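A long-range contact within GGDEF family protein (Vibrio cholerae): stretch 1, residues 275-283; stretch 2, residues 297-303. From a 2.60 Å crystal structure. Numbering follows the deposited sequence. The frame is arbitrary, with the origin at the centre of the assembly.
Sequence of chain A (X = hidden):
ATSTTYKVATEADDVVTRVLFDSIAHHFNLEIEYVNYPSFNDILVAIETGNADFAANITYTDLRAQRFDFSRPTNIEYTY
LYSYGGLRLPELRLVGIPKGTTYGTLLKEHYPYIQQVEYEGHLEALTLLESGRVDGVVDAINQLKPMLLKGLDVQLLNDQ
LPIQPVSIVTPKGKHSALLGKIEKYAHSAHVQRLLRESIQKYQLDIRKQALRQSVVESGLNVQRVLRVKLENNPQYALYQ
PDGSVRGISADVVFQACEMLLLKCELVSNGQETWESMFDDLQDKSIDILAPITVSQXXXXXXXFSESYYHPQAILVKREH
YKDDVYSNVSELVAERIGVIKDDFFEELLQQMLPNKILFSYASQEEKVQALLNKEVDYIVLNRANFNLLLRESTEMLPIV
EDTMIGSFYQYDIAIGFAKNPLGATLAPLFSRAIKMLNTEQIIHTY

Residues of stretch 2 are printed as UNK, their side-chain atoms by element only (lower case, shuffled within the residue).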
# COMPACT_ATOMS: atom_id res chain seq x y z
N GLU A 275 6.53 -14.92 -32.99
CA GLU A 275 7.02 -13.81 -33.76
C GLU A 275 7.06 -12.51 -32.94
O GLU A 275 6.30 -11.58 -33.16
CB GLU A 275 6.17 -13.67 -35.00
CG GLU A 275 6.07 -14.96 -35.78
CD GLU A 275 5.69 -14.75 -37.22
OE1 GLU A 275 4.62 -14.18 -37.48
OE2 GLU A 275 6.45 -15.19 -38.10
N SER A 276 7.99 -12.44 -32.02
CA SER A 276 8.00 -11.39 -31.00
C SER A 276 8.05 -9.97 -31.54
O SER A 276 8.71 -9.65 -32.54
CB SER A 276 9.13 -11.60 -30.02
OG SER A 276 8.78 -10.98 -28.81
N MSE A 277 7.27 -9.13 -30.89
CA MSE A 277 7.16 -7.73 -31.27
C MSE A 277 8.34 -6.97 -30.72
O MSE A 277 8.71 -5.90 -31.23
CB MSE A 277 5.86 -7.12 -30.77
CG MSE A 277 4.64 -7.64 -31.49
SE MSE A 277 2.96 -7.30 -30.55
CE MSE A 277 1.77 -7.71 -32.06
N PHE A 278 8.92 -7.56 -29.73
CA PHE A 278 10.11 -7.01 -29.14
C PHE A 278 11.24 -7.10 -30.15
O PHE A 278 12.08 -6.21 -30.23
CB PHE A 278 10.44 -7.75 -27.85
CG PHE A 278 11.37 -6.99 -26.96
CD1 PHE A 278 11.09 -5.69 -26.60
CD2 PHE A 278 12.53 -7.57 -26.50
CE1 PHE A 278 11.96 -4.97 -25.79
CE2 PHE A 278 13.40 -6.87 -25.69
CZ PHE A 278 13.12 -5.56 -25.35
N ASP A 279 11.25 -8.16 -30.93
CA ASP A 279 12.18 -8.25 -32.04
C ASP A 279 11.94 -7.08 -32.98
O ASP A 279 12.88 -6.47 -33.47
CB ASP A 279 12.03 -9.59 -32.78
CG ASP A 279 12.28 -10.80 -31.87
OD1 ASP A 279 12.31 -10.62 -30.64
OD2 ASP A 279 12.44 -11.92 -32.39
N ASP A 280 10.68 -6.74 -33.23
CA ASP A 280 10.35 -5.59 -34.08
C ASP A 280 10.88 -4.29 -33.48
O ASP A 280 11.30 -3.35 -34.19
CB ASP A 280 8.84 -5.50 -34.28
CG ASP A 280 8.33 -6.39 -35.40
OD1 ASP A 280 8.10 -7.60 -35.14
OD2 ASP A 280 8.18 -5.85 -36.53
N LEU A 281 10.85 -4.24 -32.15
CA LEU A 281 11.38 -3.11 -31.40
C LEU A 281 12.92 -3.07 -31.47
O LEU A 281 13.52 -2.00 -31.65
CB LEU A 281 10.92 -3.16 -29.96
CG LEU A 281 11.14 -1.88 -29.16
CD1 LEU A 281 10.33 -0.74 -29.79
CD2 LEU A 281 10.76 -2.11 -27.69
N GLN A 282 13.55 -4.23 -31.33
CA GLN A 282 15.00 -4.26 -31.45
C GLN A 282 15.41 -4.04 -32.90
O GLN A 282 16.42 -3.42 -33.15
CB GLN A 282 15.56 -5.54 -30.85
CG GLN A 282 15.35 -5.56 -29.33
CD GLN A 282 15.68 -6.89 -28.68
OE1 GLN A 282 16.77 -7.06 -28.13
NE2 GLN A 282 14.74 -7.82 -28.71
N ASP A 283 14.60 -4.47 -33.86
CA ASP A 283 14.82 -4.18 -35.29
C ASP A 283 14.81 -2.69 -35.61
O ASP A 283 15.30 -2.29 -36.67
CB ASP A 283 13.72 -4.82 -36.16
CG ASP A 283 13.82 -6.32 -36.25
OD1 ASP A 283 14.61 -6.93 -35.49
OD2 ASP A 283 13.08 -6.90 -37.08
N UNK A 297 15.85 -8.87 -17.90
CA UNK A 297 16.22 -9.35 -19.23
C UNK A 297 16.03 -8.26 -20.26
O UNK A 297 16.89 -8.07 -21.12
n UNK A 297 14.49 -12.30 -22.83
o UNK A 297 14.20 -12.96 -20.70
c UNK A 297 15.40 -10.59 -19.62
c UNK A 297 14.70 -12.18 -21.52
c UNK A 297 15.59 -11.01 -21.09
N UNK A 298 14.92 -7.54 -20.16
CA UNK A 298 14.53 -6.58 -21.19
C UNK A 298 14.99 -5.15 -20.88
O UNK A 298 15.00 -4.31 -21.77
n UNK A 298 11.26 -10.79 -23.04
n UNK A 298 10.42 -8.64 -23.08
c UNK A 298 11.13 -8.23 -21.86
c UNK A 298 13.02 -6.62 -21.39
c UNK A 298 10.50 -9.86 -23.61
c UNK A 298 12.57 -7.84 -22.16
n UNK A 298 9.83 -10.14 -24.73
N UNK A 299 15.41 -4.92 -19.64
CA UNK A 299 15.63 -3.56 -19.12
C UNK A 299 16.59 -2.70 -19.95
O UNK A 299 16.49 -1.47 -19.96
n UNK A 299 14.92 -2.32 -12.99
c UNK A 299 16.14 -3.63 -17.67
c UNK A 299 14.91 -1.84 -14.42
c UNK A 299 15.19 -2.97 -15.42
c UNK A 299 15.67 -2.46 -16.79
N UNK A 300 17.49 -3.36 -20.67
CA UNK A 300 18.54 -2.68 -21.40
C UNK A 300 18.35 -2.69 -22.91
O UNK A 300 19.15 -2.10 -23.64
n UNK A 300 20.94 -5.43 -21.67
c UNK A 300 19.84 -4.84 -21.20
c UNK A 300 19.88 -3.33 -21.07
o UNK A 300 18.81 -5.48 -20.90
N UNK A 301 17.32 -3.38 -23.40
CA UNK A 301 17.13 -3.52 -24.85
C UNK A 301 16.17 -2.49 -25.41
O UNK A 301 15.96 -2.42 -26.62
c UNK A 301 18.60 -6.48 -25.53
c UNK A 301 16.72 -7.15 -24.03
c UNK A 301 17.55 -5.99 -24.53
c UNK A 301 16.66 -4.93 -25.17
N UNK A 302 15.58 -1.70 -24.53
CA UNK A 302 14.72 -0.60 -24.95
C UNK A 302 14.72 0.50 -23.89
O UNK A 302 15.14 0.29 -22.76
c UNK A 302 13.31 -1.10 -25.21
N UNK A 303 14.26 1.68 -24.28
CA UNK A 303 14.07 2.79 -23.36
C UNK A 303 12.66 2.69 -22.82
O UNK A 303 11.76 2.26 -23.55
c UNK A 303 14.27 4.12 -24.07
c UNK A 303 15.95 4.95 -25.76
c UNK A 303 18.28 5.07 -25.29
c UNK A 303 17.23 5.26 -26.15
c UNK A 303 16.76 4.24 -23.64
c UNK A 303 15.69 4.44 -24.50
o UNK A 303 19.57 5.37 -25.69
c UNK A 303 18.05 4.55 -24.03

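Position 297 carries five side-chain atoms: three carbons in a row, the third bonded to one oxygen and one nitrogen. They touch nothing on stretch 1. A chain of that length ending in an amide is Gln-297. It is exposed, so a polar, uncharged residue is at ease here without a partner across the gap.

Position 298 has seven side-chain atoms, four carbons and three nitrogens: three carbons lead to a nitrogen, then to a carbon bearing two more nitrogens. The chain lies against Phe-278, and its end comes near Ser-276. That planar terminus is a guanidinium, and the residue is Arg-298. Arg-298 CG is 3.8 Å from Phe-278 CE2, and NE lies over one face of the ring. Long methylene chains and flat guanidinium groups both pack well against aromatic surfaces, and this one does so while still partly exposed. Arg-298 NH2 comes within 4.3 Å of Ser-276 OG, near the guanidinium plane but too far for a hydrogen bond.

Position 299 shows four carbons in a row ending in nitrogen, with no contact to stretch 1: the signature of Lys-299. Its CA-to-CB bond points away from stretch 1, and the charged amine suits an exposed setting.

Position 300 has two carbons, the second carrying one oxygen and one nitrogen, and does not touch stretch 1. This short amide is Asn-300, a polar side chain well placed at an exposed site.

At position 301 there are four carbons, forked at the second, with no polar atom; they reach Phe-278 and Gln-282. This is Leu-301, whose CA-to-CB bond points toward stretch 1. Leu-301 CB lies 3.6 Å from Phe-278 CZ, an apolar contact well suited to leucine, while Leu-301 CD2 approaches Gln-282 OE1 at 3.2 Å. The backbone hydrogen bond from Leu-301 N to Arg-298 O, 3.0 Å, links two residues that both pack on Phe-278.

Position 302 has a single side-chain carbon, which meets Leu-281 and Phe-278, so it is Ala-302. Buried Ala-302 CB is 3.7 Å from Leu-281 CD2 and 4.1 Å from Phe-278 CE1; so small a group lets the backbone lie close to both.

Position 303 has one carbon followed by a six-carbon ring bearing an oxygen, out of contact with stretch 1: Tyr-303. Its CA-to-CB bond points sideways. An apolar ring with a hydroxyl suits a partly exposed site.

The contact centres on Phe-278, which is buried and meets Arg-298, Leu-301 and Ala-302; Leu-281 extends the apolar patch. No hydrogen bond crosses between the stretches, so packing dominates this contact, over 294 Å² of buried surface summed from both sides.

Stretch 2 297-303: QRKNLAY
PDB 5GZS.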